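Side-chain contacts in alpha-actinin-like protein 1 (Schizosaccharomyces pombe, PDB 5BVR), which binds actin filaments and takes part in actin-ring formation and organisation during cytokinesis and septation, this chain being its tandem calponin-homology actin-binding domain: residues I120-L125 against L131-Q136; A140-E145 against L164-R169; R153-T156 against A160-A163; P170-Y175 against Q195-I200. All coordinates share one frame; numbering follows the deposited sequence.

Contact 1: I120-L125 against L131-Q136; sequences INEEGL and LLLWCQ
A β-hairpin with a two-residue loop, of which Glu122 and Leu125 are the closing pair, lies against helix 127-138 chiefly through Leu133. The hairpin is identified by a type I' turn from Glu122 to Leu125 and by reciprocal backbone bonds, Glu122 N to Leu125 O and Leu125 N to Glu122 O, both 2.9 Å. Leu133, which loses more surface than any other residue of the contact, sends CD2 across the turn, where it meets Leu125 CD1 at 3.5 Å. The same methyl lies 3.6 Å from Glu123 OE1, on a carboxylate whose other oxygen, OE2, is held in a salt bridge by Arg137. Glu122 runs with CG anti to the backbone N (chi1 170°), which lays its aliphatic part across the helix, CG 3.7 Å from Trp134 N. A bend at chi2 then carries OE1 to the edge of the indole, in its plane and 3.6 Å from Trp134 CD1, while the carboxylate itself is turned 73° from the ring. At the buried end Ile120 CD1 meets Leu131 CD1 at 4.0 Å, and both side chains also touch Phe228 of helix 217-234. Asn121 OD1 accepts from Gly124 N at 3.2 Å, an Asx motif in which the residue before the turn grips an amide within it. The arrangement is that of a tight type I' β-hairpin packed on the helix into which its own second strand leads, helix 127-138 of the second calponin-homology domain.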
loop_
_atom_site.group_PDB
_atom_site.type_symbol
_atom_site.label_atom_id
_atom_site.label_comp_id
_atom_site.label_asym_id
_atom_site.label_seq_id
_atom_site.Cartn_x
_atom_site.Cartn_y
_atom_site.Cartn_z
ATOM N N ILE A 120 4.996 -5.766 10.439
ATOM C CA ILE A 120 3.749 -5.774 11.213
ATOM C C ILE A 120 3.763 -6.992 12.121
ATOM O O ILE A 120 4.091 -8.080 11.696
ATOM C CB ILE A 120 2.525 -5.760 10.279
ATOM C CG1 ILE A 120 2.501 -4.464 9.471
ATOM C CG2 ILE A 120 1.230 -5.951 11.066
ATOM C CD1 ILE A 120 1.399 -4.336 8.478
ATOM N N ASN A 121 3.424 -6.799 13.396
ATOM C CA ASN A 121 3.462 -7.876 14.387
ATOM C C ASN A 121 2.235 -7.772 15.288
ATOM O O ASN A 121 1.906 -6.683 15.763
ATOM C CB ASN A 121 4.750 -7.780 15.222
ATOM C CG ASN A 121 5.011 -9.025 16.068
ATOM O OD1 ASN A 121 4.144 -9.484 16.813
ATOM N ND2 ASN A 121 6.220 -9.574 15.955
ATOM N N GLU A 122 1.551 -8.892 15.498
ATOM C CA GLU A 122 0.461 -8.971 16.471
ATOM C C GLU A 122 0.511 -10.357 17.088
ATOM O O GLU A 122 0.471 -11.350 16.382
ATOM C CB GLU A 122 -0.903 -8.731 15.779
ATOM C CG GLU A 122 -2.135 -9.031 16.633
ATOM C CD GLU A 122 -2.406 -7.995 17.699
ATOM O OE1 GLU A 122 -1.799 -6.905 17.662
ATOM O OE2 GLU A 122 -3.232 -8.281 18.602
ATOM N N GLU A 123 0.623 -10.426 18.426
ATOM C CA GLU A 123 0.623 -11.703 19.159
ATOM C C GLU A 123 1.674 -12.676 18.616
ATOM O O GLU A 123 1.497 -13.889 18.677
ATOM C CB GLU A 123 -0.771 -12.348 19.187
ATOM C CG GLU A 123 -1.809 -11.531 19.963
ATOM C CD GLU A 123 -3.139 -12.231 20.128
ATOM O OE1 GLU A 123 -3.297 -13.371 19.646
ATOM O OE2 GLU A 123 -4.032 -11.636 20.758
ATOM N N GLY A 124 2.785 -12.131 18.117
ATOM C CA GLY A 124 3.867 -12.958 17.631
ATOM C C GLY A 124 3.729 -13.412 16.194
ATOM O O GLY A 124 4.646 -14.026 15.648
ATOM N N LEU A 125 2.589 -13.115 15.584
ATOM C CA LEU A 125 2.428 -13.319 14.149
ATOM C C LEU A 125 2.949 -12.101 13.429
ATOM O O LEU A 125 2.804 -10.993 13.905
ATOM C CB LEU A 125 0.959 -13.500 13.777
ATOM C CG LEU A 125 0.222 -14.705 14.365
ATOM C CD1 LEU A 125 -1.135 -14.848 13.692
ATOM C CD2 LEU A 125 1.060 -15.992 14.237
ATOM N N LEU A 131 -1.030 -8.853 10.283
ATOM C CA LEU A 131 -1.968 -7.798 9.959
ATOM C C LEU A 131 -3.405 -8.302 10.038
ATOM O O LEU A 131 -4.270 -7.623 10.587
ATOM C CB LEU A 131 -1.651 -7.239 8.576
ATOM C CG LEU A 131 -2.573 -6.097 8.138
ATOM C CD1 LEU A 131 -2.514 -4.907 9.102
ATOM C CD2 LEU A 131 -2.238 -5.648 6.722
ATOM N N LEU A 132 -3.660 -9.515 9.554
ATOM C CA LEU A 132 -5.006 -10.068 9.619
ATOM C C LEU A 132 -5.428 -10.230 11.071
ATOM O O LEU A 132 -6.526 -9.845 11.463
ATOM C CB LEU A 132 -5.096 -11.411 8.880
ATOM C CG LEU A 132 -6.516 -11.932 8.770
ATOM C CD1 LEU A 132 -7.352 -11.037 7.865
ATOM C CD2 LEU A 132 -6.485 -13.368 8.271
ATOM N N LEU A 133 -4.556 -10.836 11.872
ATOM C CA LEU A 133 -4.889 -11.035 13.282
ATOM C C LEU A 133 -5.143 -9.695 13.989
ATOM O O LEU A 133 -6.081 -9.596 14.764
ATOM C CB LEU A 133 -3.805 -11.840 13.984
ATOM C CG LEU A 133 -4.117 -12.152 15.442
ATOM C CD1 LEU A 133 -5.422 -12.890 15.587
ATOM C CD2 LEU A 133 -2.988 -12.984 16.035
ATOM N N TRP A 134 -4.332 -8.672 13.714
ATOM C CA TRP A 134 -4.572 -7.346 14.269
ATOM C C TRP A 134 -5.974 -6.850 13.927
ATOM O O TRP A 134 -6.709 -6.373 14.788
ATOM C CB TRP A 134 -3.506 -6.373 13.781
ATOM C CG TRP A 134 -3.652 -4.972 14.274
ATOM C CD1 TRP A 134 -3.150 -4.460 15.444
ATOM C CD2 TRP A 134 -4.298 -3.877 13.607
ATOM N NE1 TRP A 134 -3.438 -3.122 15.537
ATOM C CE2 TRP A 134 -4.143 -2.742 14.425
ATOM C CE3 TRP A 134 -4.970 -3.737 12.388
ATOM C CZ2 TRP A 134 -4.657 -1.510 14.083
ATOM C CZ3 TRP A 134 -5.467 -2.491 12.052
ATOM C CH2 TRP A 134 -5.305 -1.400 12.891
ATOM N N CYS A 135 -6.365 -7.002 12.673
ATOM C CA CYS A 135 -7.704 -6.591 12.266
ATOM C C CYS A 135 -8.770 -7.362 13.018
ATOM O O CYS A 135 -9.770 -6.792 13.435
ATOM C CB CYS A 135 -7.880 -6.814 10.773
ATOM S SG CYS A 135 -6.900 -5.698 9.706
ATOM N N GLN A 136 -8.563 -8.660 13.163
ATOM C CA GLN A 136 -9.518 -9.489 13.898
ATOM C C GLN A 136 -9.643 -9.090 15.363
ATOM O O GLN A 136 -10.760 -8.985 15.895
ATOM C CB GLN A 136 -9.145 -10.970 13.776
ATOM C CG GLN A 136 -9.245 -11.477 12.362
ATOM C CD GLN A 136 -8.689 -12.877 12.176
ATOM O OE1 GLN A 136 -7.818 -13.333 12.916
ATOM N NE2 GLN A 136 -9.182 -13.563 11.156
#

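Contact 2: A140-E145 against L164-R169; sequences ANYHPE and LIHQHR. With ZN (zinc ion), chain B.
Tyr142, His166 and Gln167 carry this surface contact of the second calponin-homology domain, joining the loop after helix 127-138 to the last turns of helix 159-168. Tyr142 has by far the most surface covered, and it works through the end of its ring. Its OH lies only 2.5 Å from His166 ND1, a very short hydrogen bond in which either atom could be the donor. The bond is made edge on: ND1 sits in the plane of the phenol ring, and the phenol approaches the imidazole at its own edge. The two planes nevertheless stand at 89°, and with centroids 5.8 Å apart the rings meet at their edges, neither covering the other, so the pair is not a stack. His166 reaches the hydroxyl with CG anti to the backbone N (chi1 176°), which swings the imidazole off the helix toward the loop. Gln167 adds a smaller van der Waals contact, its CB lying 3.4 Å from Tyr142 OH. A phenylalanine in place of Tyr142 would probably leave His166 ND1 without its hydrogen-bonding mate and the imidazole freer to turn. Beyond CB, Gln167 bends away from Tyr142, and its NE2 bonds to Leu164 O at 2.9 Å, in the carbonyl plane and on a lone pair. NE2 also donates to a water that binds a zinc ion, a second-shell link to a metal site whose other ligands include Asp235 and another water. His168 ND1, at 1.9 Å, binds the same zinc.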
loop_
_atom_site.group_PDB
_atom_site.type_symbol
_atom_site.label_atom_id
_atom_site.label_comp_id
_atom_site.label_asym_id
_atom_site.label_seq_id
_atom_site.Cartn_x
_atom_site.Cartn_y
_atom_site.Cartn_z
ATOM N N ALA A 140 -12.994 -7.330 17.260
ATOM C CA ALA A 140 -13.612 -8.389 18.062
ATOM C C ALA A 140 -14.985 -8.018 18.601
ATOM O O ALA A 140 -15.851 -8.881 18.712
ATOM C CB ALA A 140 -12.692 -8.738 19.204
ATOM N N ASN A 141 -15.189 -6.754 18.947
ATOM C CA ASN A 141 -16.463 -6.363 19.550
ATOM C C ASN A 141 -17.578 -6.016 18.567
ATOM O O ASN A 141 -18.650 -5.555 18.984
ATOM C CB ASN A 141 -16.247 -5.199 20.498
ATOM C CG ASN A 141 -15.414 -5.591 21.704
ATOM O OD1 ASN A 141 -15.482 -6.728 22.172
ATOM N ND2 ASN A 141 -14.620 -4.660 22.201
ATOM N N TYR A 142 -17.347 -6.272 17.279
ATOM C CA TYR A 142 -18.253 -5.843 16.209
ATOM C C TYR A 142 -18.915 -7.012 15.481
ATOM O O TYR A 142 -19.533 -6.826 14.435
ATOM C CB TYR A 142 -17.500 -4.922 15.226
ATOM C CG TYR A 142 -17.031 -3.652 15.879
ATOM C CD1 TYR A 142 -15.879 -3.629 16.660
ATOM C CD2 TYR A 142 -17.745 -2.466 15.742
ATOM C CE1 TYR A 142 -15.467 -2.477 17.273
ATOM C CE2 TYR A 142 -17.336 -1.310 16.358
ATOM C CZ TYR A 142 -16.185 -1.314 17.115
ATOM O OH TYR A 142 -15.778 -0.150 17.758
ATOM N N HIS A 143 -18.786 -8.204 16.045
ATOM C CA HIS A 143 -19.499 -9.357 15.529
ATOM C C HIS A 143 -20.973 -9.244 15.896
ATOM O O HIS A 143 -21.310 -8.745 16.971
ATOM C CB HIS A 143 -18.914 -10.644 16.094
ATOM C CG HIS A 143 -17.517 -10.902 15.634
ATOM N ND1 HIS A 143 -17.235 -11.456 14.402
ATOM C CD2 HIS A 143 -16.322 -10.645 16.213
ATOM C CE1 HIS A 143 -15.925 -11.545 14.252
ATOM N NE2 HIS A 143 -15.348 -11.059 15.338
ATOM N N PRO A 144 -21.860 -9.763 15.037
ATOM C CA PRO A 144 -21.580 -10.527 13.817
ATOM C C PRO A 144 -21.449 -9.729 12.527
ATOM O O PRO A 144 -21.044 -10.310 11.519
ATOM C CB PRO A 144 -22.800 -11.432 13.713
ATOM C CG PRO A 144 -23.901 -10.585 14.266
ATOM C CD PRO A 144 -23.296 -9.796 15.378
ATOM N N GLU A 145 -21.800 -8.445 12.531
ATOM C CA GLU A 145 -21.830 -7.675 11.285
ATOM C C GLU A 145 -20.456 -7.496 10.659
ATOM O O GLU A 145 -20.322 -7.460 9.434
ATOM C CB GLU A 145 -22.455 -6.303 11.516
ATOM C CG GLU A 145 -23.941 -6.347 11.821
ATOM C CD GLU A 145 -24.237 -6.246 13.307
ATOM O OE1 GLU A 145 -23.417 -6.730 14.122
ATOM O OE2 GLU A 145 -25.292 -5.671 13.659
ATOM N N LEU A 164 -12.842 -0.258 12.665
ATOM C CA LEU A 164 -11.453 -0.013 13.048
ATOM C C LEU A 164 -11.284 1.403 13.557
ATOM O O LEU A 164 -10.623 1.626 14.555
ATOM C CB LEU A 164 -10.523 -0.254 11.865
ATOM C CG LEU A 164 -10.125 -1.691 11.560
ATOM C CD1 LEU A 164 -9.270 -1.720 10.291
ATOM C CD2 LEU A 164 -9.366 -2.331 12.696
ATOM N N ILE A 165 -11.874 2.363 12.855
ATOM C CA ILE A 165 -11.771 3.762 13.240
ATOM C C ILE A 165 -12.487 3.994 14.568
ATOM O O ILE A 165 -11.932 4.611 15.486
ATOM C CB ILE A 165 -12.358 4.679 12.163
ATOM C CG1 ILE A 165 -11.480 4.595 10.910
ATOM C CG2 ILE A 165 -12.418 6.117 12.654
ATOM C CD1 ILE A 165 -12.085 5.264 9.708
ATOM N N HIS A 166 -13.714 3.508 14.669
ATOM C CA HIS A 166 -14.488 3.702 15.886
ATOM C C HIS A 166 -13.793 3.154 17.143
ATOM O O HIS A 166 -13.795 3.811 18.207
ATOM C CB HIS A 166 -15.875 3.070 15.731
ATOM C CG HIS A 166 -16.710 3.128 16.962
ATOM N ND1 HIS A 166 -17.021 2.002 17.690
ATOM C CD2 HIS A 166 -17.306 4.166 17.592
ATOM C CE1 HIS A 166 -17.770 2.349 18.725
ATOM N NE2 HIS A 166 -17.975 3.653 18.676
ATOM N N GLN A 167 -13.218 1.962 17.067
ATOM C CA GLN A 167 -12.632 1.371 18.266
ATOM C C GLN A 167 -11.369 2.121 18.679
ATOM O O GLN A 167 -11.043 2.197 19.865
ATOM C CB GLN A 167 -12.373 -0.125 18.129
ATOM C CG GLN A 167 -11.439 -0.525 17.028
ATOM C CD GLN A 167 -9.995 -0.409 17.426
ATOM O OE1 GLN A 167 -9.632 -0.705 18.571
ATOM N NE2 GLN A 167 -9.149 -0.019 16.464
ATOM N N HIS A 168 -10.704 2.728 17.701
ATOM C CA HIS A 168 -9.494 3.490 17.979
ATOM C C HIS A 168 -9.829 4.908 18.462
ATOM O O HIS A 168 -9.168 5.441 19.368
ATOM C CB HIS A 168 -8.634 3.495 16.710
ATOM C CG HIS A 168 -7.497 4.465 16.732
ATOM N ND1 HIS A 168 -6.355 4.294 17.505
ATOM C CD2 HIS A 168 -7.356 5.638 16.080
ATOM C CE1 HIS A 168 -5.544 5.319 17.270
ATOM N NE2 HIS A 168 -6.140 6.155 16.435
ATOM N N ARG A 169 -10.835 5.527 17.855
ATOM C CA ARG A 169 -11.266 6.885 18.214
ATOM C C ARG A 169 -12.784 7.000 18.165
ATOM O O ARG A 169 -13.335 7.434 17.156
ATOM C CB ARG A 169 -10.673 7.898 17.236
ATOM C CG ARG A 169 -9.198 8.181 17.449
ATOM C CD ARG A 169 -8.958 9.174 18.568
ATOM N NE ARG A 169 -9.631 10.458 18.357
ATOM C CZ ARG A 169 -9.141 11.471 17.643
ATOM N NH1 ARG A 169 -7.963 11.368 17.036
ATOM N NH2 ARG A 169 -9.834 12.597 17.534
HETATM ZN ZN ZN B . -5.804 2.813 18.533
HETATM O O HOH W 1 -6.133 0.812 17.495
HETATM O O HOH W 2 -6.917 2.806 20.204
#

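Contact 3: R153-T156 against A160-A163; sequences RSWT and AFCA
Trp155 turns its six-membered ring toward both Ala160 and Phe161, fixing a loop of the helical calponin-homology fold against the first turn of helix 159-168. The two neighbours meet the indole differently. Ala160 CB lies over one face, 4.0 Å from the centroid of the six-membered ring and 29° off its normal, a CH-pi contact displaced toward the rim. Phe161 instead receives the edge of the indole on its own face: the planes are 50° apart, and Trp155 CE3 stands over the centre of the phenyl ring. The closest pair of atoms there, Trp155 CE3 and Phe161 CZ, is 3.6 Å apart, and the centroids of the two six-membered rings are separated by 4.8 Å. Phe161 has CG anti to its carbonyl carbon (chi1 -71°), a setting that folds the phenyl back over the tryptophan edge. Outside the contact the indole is held by NE1, which bonds to Asp150 O, while Phe191 of helix 183-198 meets Phe161 edge-to-face. The backbones are joined through two waters, with no direct hydrogen bond between the segments, and these waters supply acceptors for amides near the start of the helix. Ser154 O accepts at 2.7 Å from the first, which in turn accepts a hydrogen bond from Ala160 N. The second bridge runs one residue further along each segment, its water donating to Trp155 O and accepting from Phe161 N at 3.1 Å.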
loop_
_atom_site.group_PDB
_atom_site.type_symbol
_atom_site.label_atom_id
_atom_site.label_comp_id
_atom_site.label_asym_id
_atom_site.label_seq_id
_atom_site.Cartn_x
_atom_site.Cartn_y
_atom_site.Cartn_z
ATOM N N ARG A 153 -13.309 -9.952 0.577
ATOM C CA ARG A 153 -14.735 -9.802 0.755
ATOM C C ARG A 153 -15.132 -9.284 2.121
ATOM O O ARG A 153 -16.224 -8.744 2.262
ATOM C CB ARG A 153 -15.424 -11.137 0.471
ATOM C CG ARG A 153 -14.815 -11.838 -0.742
ATOM C CD ARG A 153 -15.784 -12.595 -1.537
ATOM N NE ARG A 153 -16.805 -11.710 -2.058
ATOM C CZ ARG A 153 -17.895 -12.146 -2.662
ATOM N NH1 ARG A 153 -18.103 -13.452 -2.787
ATOM N NH2 ARG A 153 -18.781 -11.282 -3.116
ATOM N N SER A 154 -14.265 -9.441 3.121
ATOM C CA SER A 154 -14.569 -8.943 4.465
ATOM C C SER A 154 -14.605 -7.421 4.559
ATOM O O SER A 154 -15.002 -6.888 5.585
ATOM C CB SER A 154 -13.517 -9.424 5.482
ATOM O OG SER A 154 -13.426 -10.823 5.519
ATOM N N TRP A 155 -14.147 -6.732 3.518
ATOM C CA TRP A 155 -13.996 -5.278 3.534
ATOM C C TRP A 155 -14.947 -4.507 2.614
ATOM O O TRP A 155 -14.997 -3.276 2.676
ATOM C CB TRP A 155 -12.549 -4.940 3.096
ATOM C CG TRP A 155 -11.548 -5.542 4.028
ATOM C CD1 TRP A 155 -11.008 -6.778 3.954
ATOM C CD2 TRP A 155 -11.060 -4.958 5.251
ATOM N NE1 TRP A 155 -10.185 -7.001 5.032
ATOM C CE2 TRP A 155 -10.202 -5.898 5.845
ATOM C CE3 TRP A 155 -11.258 -3.726 5.887
ATOM C CZ2 TRP A 155 -9.545 -5.651 7.045
ATOM C CZ3 TRP A 155 -10.595 -3.476 7.082
ATOM C CH2 TRP A 155 -9.730 -4.428 7.623
ATOM N N THR A 156 -15.728 -5.222 1.802
ATOM C CA THR A 156 -16.480 -4.568 0.738
ATOM C C THR A 156 -17.761 -3.878 1.194
ATOM O O THR A 156 -18.304 -3.066 0.460
ATOM C CB THR A 156 -16.775 -5.545 -0.418
ATOM O OG1 THR A 156 -17.590 -6.631 0.048
ATOM C CG2 THR A 156 -15.455 -6.067 -1.028
ATOM N N ALA A 160 -16.026 -2.886 8.293
ATOM C CA ALA A 160 -14.754 -3.182 8.965
ATOM C C ALA A 160 -13.886 -1.918 9.089
ATOM O O ALA A 160 -13.282 -1.673 10.136
ATOM C CB ALA A 160 -13.987 -4.303 8.274
ATOM N N PHE A 161 -13.814 -1.116 8.020
ATOM C CA PHE A 161 -13.080 0.141 8.069
ATOM C C PHE A 161 -13.682 1.049 9.139
ATOM O O PHE A 161 -12.941 1.638 9.935
ATOM C CB PHE A 161 -13.065 0.881 6.730
ATOM C CG PHE A 161 -12.215 0.226 5.676
ATOM C CD1 PHE A 161 -10.847 0.153 5.815
ATOM C CD2 PHE A 161 -12.787 -0.276 4.521
ATOM C CE1 PHE A 161 -10.042 -0.426 4.829
ATOM C CE2 PHE A 161 -11.974 -0.846 3.519
ATOM C CZ PHE A 161 -10.616 -0.927 3.699
ATOM N N CYS A 162 -15.005 1.163 9.160
ATOM C CA CYS A 162 -15.658 2.019 10.152
ATOM C C CYS A 162 -15.411 1.528 11.570
ATOM O O CYS A 162 -15.174 2.342 12.473
ATOM C CB CYS A 162 -17.158 2.128 9.909
ATOM S SG CYS A 162 -17.596 3.103 8.436
ATOM N N ALA A 163 -15.433 0.212 11.772
ATOM C CA ALA A 163 -15.242 -0.358 13.106
ATOM C C ALA A 163 -13.814 -0.117 13.569
ATOM O O ALA A 163 -13.591 0.194 14.748
ATOM C CB ALA A 163 -15.541 -1.831 13.103
HETATM O O HOH W 3 -16.386 -4.581 5.942
HETATM O O HOH W 4 -14.912 -2.318 5.400
#

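Contact 4: P170-Y175 against Q195-I200; sequences PDLLDY and QKSIGI
No ring, amide or carboxylate lies between Leu172 and its partners Ser197 and Ile198, so neither face nor edge of any flat group enters this contact. Two flat groups of the loop are engaged with other residues: the ring of Tyr175 meets Tyr142 edge-to-face, and the carboxylate of Asp171 forms a salt bridge with Arg169. What remains is a small aliphatic contact, 101 Å² in all, made by the forked end of one leucine. Leu172 CD1 approaches Ser197 CB to 3.6 Å. The other branch, CD2, stands beside the hydroxyl, 3.8 Å from Ser197 OG, which places the serine side chain against both methyls. CD1 also reaches Ile198, lying 4.1 Å from CG1 in an oblique approach. This reach follows from an extended chain, CD1 being anti to CA (chi2 -180°), which spans the 7.9 Å that separate Leu172 CA from Ser197 CA. With an alanine here the forked end is gone, which is likely to open a gap beside Ser197 CB and Ile198 CG1, severing the side-chain link between the segments. Leu172 also touches Ile193, and Ile198 touches Leu234 of helix 217-234. Next to Ile198 the chain leaves helical geometry at Gly199, whose phi is positive (69°). The contact is thus loop-to-helix packing within the all-helical calponin-homology fold, closing the connection after helix 159-168 onto the C-terminal end of helix 183-198.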
loop_
_atom_site.group_PDB
_atom_site.type_symbol
_atom_site.label_atom_id
_atom_site.label_comp_id
_atom_site.label_asym_id
_atom_site.label_seq_id
_atom_site.Cartn_x
_atom_site.Cartn_y
_atom_site.Cartn_z
ATOM N N PRO A 170 -13.452 6.612 19.259
ATOM C CA PRO A 170 -14.920 6.571 19.237
ATOM C C PRO A 170 -15.549 7.949 19.113
ATOM O O PRO A 170 -16.719 8.055 18.760
ATOM C CB PRO A 170 -15.287 5.891 20.557
ATOM C CG PRO A 170 -14.040 5.912 21.362
ATOM C CD PRO A 170 -12.899 5.930 20.438
ATOM N N ASP A 171 -14.771 8.988 19.394
ATOM C CA ASP A 171 -15.206 10.356 19.199
ATOM C C ASP A 171 -15.270 10.781 17.730
ATOM O O ASP A 171 -15.960 11.756 17.412
ATOM C CB ASP A 171 -14.274 11.311 19.951
ATOM C CG ASP A 171 -12.839 11.191 19.508
ATOM O OD1 ASP A 171 -12.250 10.094 19.671
ATOM O OD2 ASP A 171 -12.295 12.205 19.024
ATOM N N LEU A 172 -14.593 10.052 16.830
ATOM C CA LEU A 172 -14.503 10.468 15.420
ATOM C C LEU A 172 -15.587 9.887 14.516
ATOM O O LEU A 172 -15.921 10.454 13.473
ATOM C CB LEU A 172 -13.154 10.076 14.822
ATOM C CG LEU A 172 -11.971 10.941 15.232
ATOM C CD1 LEU A 172 -10.728 10.411 14.543
ATOM C CD2 LEU A 172 -12.200 12.420 14.893
ATOM N N LEU A 173 -16.129 8.747 14.908
ATOM C CA LEU A 173 -17.026 8.013 14.032
ATOM C C LEU A 173 -17.971 7.272 14.949
ATOM O O LEU A 173 -17.546 6.351 15.640
ATOM C CB LEU A 173 -16.219 7.051 13.139
ATOM C CG LEU A 173 -16.911 6.480 11.891
ATOM C CD1 LEU A 173 -15.893 5.917 10.903
ATOM C CD2 LEU A 173 -17.882 5.408 12.245
ATOM N N ASP A 174 -19.230 7.701 14.974
ATOM C CA ASP A 174 -20.275 7.066 15.773
ATOM C C ASP A 174 -20.840 5.834 15.065
ATOM O O ASP A 174 -21.848 5.914 14.352
ATOM C CB ASP A 174 -21.395 8.067 16.061
ATOM C CG ASP A 174 -22.441 7.526 17.016
ATOM O OD1 ASP A 174 -22.396 6.322 17.349
ATOM O OD2 ASP A 174 -23.322 8.314 17.428
ATOM N N TYR A 175 -20.210 4.694 15.312
ATOM C CA TYR A 175 -20.511 3.455 14.602
ATOM C C TYR A 175 -21.973 3.007 14.761
ATOM O O TYR A 175 -22.608 2.553 13.808
ATOM C CB TYR A 175 -19.578 2.359 15.115
ATOM C CG TYR A 175 -19.720 1.057 14.391
ATOM C CD1 TYR A 175 -18.985 0.803 13.238
ATOM C CD2 TYR A 175 -20.610 0.087 14.828
ATOM C CE1 TYR A 175 -19.119 -0.381 12.560
ATOM C CE2 TYR A 175 -20.754 -1.096 14.166
ATOM C CZ TYR A 175 -20.011 -1.333 13.028
ATOM O OH TYR A 175 -20.170 -2.517 12.364
ATOM N N GLN A 195 -8.390 9.820 6.498
ATOM C CA GLN A 195 -7.486 10.788 5.878
ATOM C C GLN A 195 -7.448 12.096 6.658
ATOM O O GLN A 195 -6.373 12.589 7.000
ATOM C CB GLN A 195 -7.896 11.039 4.431
ATOM C CG GLN A 195 -6.912 11.863 3.641
ATOM C CD GLN A 195 -7.179 13.339 3.764
ATOM O OE1 GLN A 195 -8.294 13.802 3.506
ATOM N NE2 GLN A 195 -6.159 14.094 4.164
ATOM N N LYS A 196 -8.613 12.650 6.966
ATOM C CA LYS A 196 -8.670 14.006 7.537
ATOM C C LYS A 196 -8.225 14.069 8.995
ATOM O O LYS A 196 -7.634 15.067 9.421
ATOM C CB LYS A 196 -10.079 14.569 7.383
ATOM C CG LYS A 196 -10.256 15.971 7.927
ATOM C CD LYS A 196 -11.677 16.474 7.700
ATOM C CE LYS A 196 -11.863 17.882 8.244
ATOM N NZ LYS A 196 -11.552 17.956 9.698
ATOM N N SER A 197 -8.504 13.023 9.762
ATOM C CA SER A 197 -8.308 13.067 11.203
ATOM C C SER A 197 -7.171 12.169 11.675
ATOM O O SER A 197 -6.642 12.366 12.775
ATOM C CB SER A 197 -9.594 12.695 11.948
ATOM O OG SER A 197 -10.626 13.626 11.681
ATOM N N ILE A 198 -6.786 11.192 10.860
ATOM C CA ILE A 198 -5.809 10.204 11.297
ATOM C C ILE A 198 -4.573 10.185 10.387
ATOM O O ILE A 198 -3.621 9.447 10.650
ATOM C CB ILE A 198 -6.436 8.799 11.435
ATOM C CG1 ILE A 198 -7.834 8.915 12.049
ATOM C CG2 ILE A 198 -5.521 7.872 12.280
ATOM C CD1 ILE A 198 -8.581 7.620 12.259
ATOM N N GLY A 199 -4.575 11.011 9.341
ATOM C CA GLY A 199 -3.433 11.116 8.434
ATOM C C GLY A 199 -3.182 9.899 7.553
ATOM O O GLY A 199 -2.073 9.717 7.025
ATOM N N ILE A 200 -4.192 9.049 7.405
ATOM C CA ILE A 200 -4.061 7.847 6.596
ATOM C C ILE A 200 -4.343 8.201 5.123
ATOM O O ILE A 200 -5.455 8.606 4.795
ATOM C CB ILE A 200 -5.034 6.767 7.088
ATOM C CG1 ILE A 200 -4.585 6.238 8.460
ATOM C CG2 ILE A 200 -5.131 5.623 6.077
ATOM C CD1 ILE A 200 -5.671 5.480 9.250
#

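How the contacts relate
Contact 1 comes first along the chain and packs the hairpin on helix 127-138. Contacts 2 and 3 both use helix 159-168, their centres 10 Å apart; contact 3 lies wholly within the chain interval spanned by contact 2. Contact 4 follows, reaching helix 183-198. Trp134 touches Leu164 between contacts 1 and 2, while Cys135 meets Trp155 between contacts 1 and 3. Tyr142 and His166 of contact 2 pack on Tyr175 of contact 4. Contacts 1 and 4, with centres 21 Å apart, do not touch directly. Helices 127-138, 159-168 and 183-198 of the second calponin-homology domain are therefore linked by these contacts, with helix 159-168 in the middle, within the actin-binding domain.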